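Local coordinates for NegoA.19184.a (Neisseria gonorrhoeae, PDB 5UEB), which is of unknown function but carries a DUF4265 domain, pairing an antiparallel sheet backed by two helices with a second antiparallel sheet, at residues B[76-88]-B[108-120]. Numbering follows the deposited sequence. Where two conformers were deposited one is given.
Sequences GNTTINIVVLDHF and ENYLSVNFPPKKY
Ile80 and Tyr120 meet at about a right angle on the helix-facing side of an antiparallel pair, strands 78-84 and 110-115, the two central strands of a four-stranded sheet. The pair is a worked example of how one strand ladder presents two unlike faces. Its backbone is regular: Thr78, Ile80 and Ile82 form hydrogen-bonded pairs with Phe115, Val113 and Leu111, and Val84 N extends the ladder to Asn109 O.

Ile80, Ile82, Leu111, Val113 and Phe115 make the mainly apolar face, with Thr78 at its end; Leu128 and Leu124 of helix 122-133 cover Ile82 and Phe115. In Ile80, chi1 (-56°) sets CG1 beside the backbone N and chi2 (-62°) lays CD1 over a face of the Tyr120 ring, 3.6 Å from the centroid, in a CH-pi contact; Ile80 CG1 meanwhile meets the edge of Phe115 at CD2, 3.9 Å away. Tyr120 OH bonds to Glu141. At the other end, Phe88 is sandwiched: Leu111 CD1 lies over one face, offset toward the rim, and Val84 CG2 over the centre of the opposite face.

The reverse face is largely polar and turned to loop 44-53. Tyr110 and Asn81 run side by side, their ring and amide planes 31° apart, and the Tyr110 hydroxyl reaches past Asn81 CB to the carbonyl of Leu46. In the conformer given, Asn81 ND2 makes only a weak bond to Ser112 OG (3.1 Å), which also bonds to Pro45 O. Farther along, the amides of Asn77 and Asn114 stand almost perpendicular, Asn77 ND2 bonding to Leu53 O and Asn114 OD1 pressed to Asn77 CB at 3.1 Å. Asn114 OD1 also accepts a hydrogen bond from a water 2.8 Å away, which donates a second one to Thr79 OG1, itself bonded to Leu51 O.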
# COMPACT_ATOMS: atom_id res chain seq x y z
N GLY B 76 -4.20 -0.98 14.39
CA GLY B 76 -5.61 -0.69 14.53
C GLY B 76 -5.93 0.74 14.91
O GLY B 76 -7.11 1.11 14.92
N ASN B 77 -4.91 1.54 15.21
CA ASN B 77 -5.11 2.96 15.47
C ASN B 77 -5.46 3.68 14.17
O ASN B 77 -5.12 3.23 13.07
CB ASN B 77 -3.84 3.58 16.04
CG ASN B 77 -3.58 3.17 17.48
OD1 ASN B 77 -4.52 3.00 18.27
ND2 ASN B 77 -2.32 3.03 17.84
N THR B 78 -6.14 4.81 14.32
CA THR B 78 -6.51 5.70 13.22
C THR B 78 -5.70 6.99 13.33
O THR B 78 -5.48 7.48 14.43
CB THR B 78 -8.01 6.02 13.34
OG1 THR B 78 -8.77 4.85 13.04
CG2 THR B 78 -8.43 7.15 12.41
N THR B 79 -5.25 7.52 12.19
CA THR B 79 -4.54 8.80 12.12
C THR B 79 -5.38 9.79 11.33
O THR B 79 -5.73 9.53 10.18
CB THR B 79 -3.19 8.62 11.43
OG1 THR B 79 -2.45 7.56 12.04
CG2 THR B 79 -2.35 9.93 11.50
N ILE B 80 -5.69 10.94 11.95
CA ILE B 80 -6.48 12.00 11.34
C ILE B 80 -5.62 13.26 11.31
O ILE B 80 -5.07 13.65 12.35
CB ILE B 80 -7.77 12.27 12.15
CG1 ILE B 80 -8.61 10.98 12.31
CG2 ILE B 80 -8.58 13.39 11.49
CD1 ILE B 80 -9.09 10.38 11.00
N ASN B 81 -5.50 13.88 10.14
CA ASN B 81 -4.80 15.16 9.99
C ASN B 81 -5.84 16.27 10.05
O ASN B 81 -6.89 16.17 9.42
CB ASN B 81 -4.10 15.28 8.63
CG ASN B 81 -3.18 14.11 8.29
OD1 ASN B 81 -3.07 13.74 7.12
ND2 ASN B 81 -2.47 13.56 9.28
N ILE B 82 -5.54 17.33 10.81
CA ILE B 82 -6.48 18.44 10.98
C ILE B 82 -5.71 19.74 10.82
O ILE B 82 -4.69 19.94 11.48
CB ILE B 82 -7.17 18.44 12.36
CG1 ILE B 82 -7.78 17.07 12.68
CG2 ILE B 82 -8.20 19.58 12.44
CD1 ILE B 82 -8.38 16.98 14.08
N VAL B 83 -6.22 20.64 9.98
CA VAL B 83 -5.62 21.96 9.82
C VAL B 83 -6.70 23.00 10.07
O VAL B 83 -7.86 22.81 9.68
CB VAL B 83 -4.95 22.13 8.45
CG1 VAL B 83 -5.96 22.03 7.35
CG2 VAL B 83 -4.21 23.45 8.37
N VAL B 84 -6.33 24.09 10.75
CA VAL B 84 -7.29 25.13 11.11
C VAL B 84 -6.82 26.49 10.60
O VAL B 84 -5.64 26.71 10.29
CB VAL B 84 -7.61 25.20 12.63
CG1 VAL B 84 -8.30 23.94 13.08
CG2 VAL B 84 -6.33 25.42 13.43
N LEU B 85 -7.78 27.41 10.52
CA LEU B 85 -7.48 28.76 10.06
C LEU B 85 -6.66 29.52 11.10
O LEU B 85 -5.70 30.22 10.75
CB LEU B 85 -8.79 29.49 9.78
CG LEU B 85 -8.91 30.30 8.49
CD1 LEU B 85 -8.55 29.44 7.29
CD2 LEU B 85 -10.32 30.84 8.35
N ASP B 86 -7.02 29.40 12.38
CA ASP B 86 -6.35 30.22 13.39
C ASP B 86 -6.37 29.60 14.78
O ASP B 86 -5.50 29.91 15.60
CB ASP B 86 -6.93 31.64 13.41
CG ASP B 86 -8.43 31.65 13.68
OD1 ASP B 86 -8.83 31.35 14.82
OD2 ASP B 86 -9.20 31.97 12.75
N HIS B 87 -7.34 28.75 15.07
CA HIS B 87 -7.39 28.12 16.38
C HIS B 87 -8.17 26.82 16.28
O HIS B 87 -9.06 26.68 15.44
CB HIS B 87 -8.06 29.04 17.41
CG HIS B 87 -9.55 29.09 17.29
ND1 HIS B 87 -10.20 29.90 16.39
CD2 HIS B 87 -10.52 28.41 17.96
CE1 HIS B 87 -11.51 29.73 16.51
NE2 HIS B 87 -11.73 28.83 17.45
N PHE B 88 -7.82 25.87 17.15
CA PHE B 88 -8.60 24.65 17.31
C PHE B 88 -9.72 24.93 18.31
O PHE B 88 -9.43 25.34 19.45
CB PHE B 88 -7.72 23.50 17.79
CG PHE B 88 -6.77 23.01 16.74
CD1 PHE B 88 -7.17 22.04 15.83
CD2 PHE B 88 -5.49 23.53 16.64
CE1 PHE B 88 -6.30 21.59 14.84
CE2 PHE B 88 -4.61 23.08 15.66
CZ PHE B 88 -5.02 22.12 14.75
N GLU B 108 1.33 25.83 14.95
CA GLU B 108 0.15 26.24 15.71
C GLU B 108 -1.17 25.88 15.03
O GLU B 108 -2.20 25.91 15.70
CB GLU B 108 0.19 27.74 15.98
CG GLU B 108 1.36 28.14 16.87
CD GLU B 108 1.34 27.39 18.19
OE1 GLU B 108 0.44 27.65 19.01
OE2 GLU B 108 2.23 26.53 18.40
N ASN B 109 -1.16 25.55 13.74
CA ASN B 109 -2.41 25.37 13.01
C ASN B 109 -2.61 23.97 12.45
O ASN B 109 -3.53 23.76 11.66
CB ASN B 109 -2.52 26.40 11.88
CG ASN B 109 -2.37 27.82 12.37
OD1 ASN B 109 -1.35 28.46 12.14
ND2 ASN B 109 -3.39 28.32 13.06
N TYR B 110 -1.79 23.00 12.85
CA TYR B 110 -1.86 21.66 12.28
C TYR B 110 -1.67 20.64 13.38
O TYR B 110 -0.76 20.77 14.21
CB TYR B 110 -0.77 21.46 11.22
CG TYR B 110 -0.87 20.15 10.45
CD1 TYR B 110 -0.31 18.97 10.94
CD2 TYR B 110 -1.51 20.11 9.22
CE1 TYR B 110 -0.39 17.79 10.23
CE2 TYR B 110 -1.60 18.93 8.50
CZ TYR B 110 -1.04 17.78 9.00
OH TYR B 110 -1.13 16.61 8.28
N LEU B 111 -2.51 19.61 13.37
CA LEU B 111 -2.41 18.50 14.29
C LEU B 111 -2.58 17.21 13.52
O LEU B 111 -3.36 17.13 12.57
CB LEU B 111 -3.57 18.52 15.32
CG LEU B 111 -3.55 19.51 16.48
CD1 LEU B 111 -4.83 19.38 17.29
CD2 LEU B 111 -2.33 19.26 17.35
N SER B 112 -1.85 16.18 13.93
CA SER B 112 -2.19 14.82 13.57
C SER B 112 -2.61 14.10 14.85
O SER B 112 -1.92 14.21 15.87
CB SER B 112 -1.00 14.13 12.89
OG SER B 112 -1.42 13.04 12.11
N VAL B 113 -3.74 13.40 14.78
CA VAL B 113 -4.41 12.84 15.95
C VAL B 113 -4.47 11.33 15.80
O VAL B 113 -4.89 10.82 14.76
CB VAL B 113 -5.82 13.42 16.10
CG1 VAL B 113 -6.50 12.85 17.34
CG2 VAL B 113 -5.76 14.95 16.14
N ASN B 114 -4.08 10.62 16.86
CA ASN B 114 -4.22 9.18 16.94
C ASN B 114 -5.49 8.83 17.71
O ASN B 114 -5.68 9.31 18.84
CB ASN B 114 -3.05 8.55 17.69
CG ASN B 114 -3.15 7.05 17.72
OD1 ASN B 114 -2.83 6.38 16.74
ND2 ASN B 114 -3.61 6.50 18.85
N PHE B 115 -6.34 7.99 17.11
CA PHE B 115 -7.49 7.44 17.81
C PHE B 115 -7.35 5.93 17.95
O PHE B 115 -7.11 5.23 16.95
CB PHE B 115 -8.80 7.75 17.07
CG PHE B 115 -9.20 9.20 17.13
CD1 PHE B 115 -9.68 9.74 18.31
CD2 PHE B 115 -9.10 10.01 16.02
CE1 PHE B 115 -10.05 11.07 18.38
CE2 PHE B 115 -9.47 11.35 16.08
CZ PHE B 115 -9.95 11.88 17.26
N PRO B 116 -7.53 5.38 19.15
CA PRO B 116 -7.52 3.92 19.32
C PRO B 116 -8.67 3.28 18.58
O PRO B 116 -9.61 3.97 18.15
CB PRO B 116 -7.68 3.76 20.84
CG PRO B 116 -7.25 5.07 21.43
CD PRO B 116 -7.66 6.10 20.42
N PRO B 117 -8.64 1.95 18.41
CA PRO B 117 -9.76 1.27 17.74
C PRO B 117 -11.11 1.70 18.28
O PRO B 117 -11.31 1.80 19.50
CB PRO B 117 -9.48 -0.21 18.03
CG PRO B 117 -7.99 -0.29 18.19
CD PRO B 117 -7.57 1.02 18.82
N LYS B 118 -12.05 1.95 17.37
CA LYS B 118 -13.45 2.27 17.60
C LYS B 118 -13.68 3.70 18.11
O LYS B 118 -14.83 4.10 18.25
CB LYS B 118 -14.19 1.27 18.50
CG LYS B 118 -13.95 -0.19 18.15
CD LYS B 118 -14.76 -1.13 19.02
CE LYS B 118 -14.51 -2.57 18.62
NZ LYS B 118 -15.47 -3.51 19.26
N LYS B 119 -12.63 4.48 18.38
CA LYS B 119 -12.83 5.80 18.96
C LYS B 119 -13.07 6.88 17.91
O LYS B 119 -13.70 7.90 18.23
CB LYS B 119 -11.63 6.18 19.83
CG LYS B 119 -11.46 5.31 21.06
CD LYS B 119 -12.65 5.44 21.99
CE LYS B 119 -12.48 4.54 23.19
NZ LYS B 119 -13.50 4.82 24.21
N TYR B 120 -12.59 6.69 16.69
CA TYR B 120 -12.91 7.60 15.59
C TYR B 120 -14.25 7.15 15.03
O TYR B 120 -14.32 6.16 14.29
CB TYR B 120 -11.82 7.57 14.54
CG TYR B 120 -12.08 8.48 13.36
CD1 TYR B 120 -12.07 9.86 13.51
CD2 TYR B 120 -12.35 7.95 12.10
CE1 TYR B 120 -12.34 10.71 12.44
CE2 TYR B 120 -12.60 8.79 11.02
CZ TYR B 120 -12.59 10.16 11.20
OH TYR B 120 -12.83 10.99 10.12
O HOH W 1 -8.83 3.29 15.19
O HOH W 2 -1.41 7.51 14.65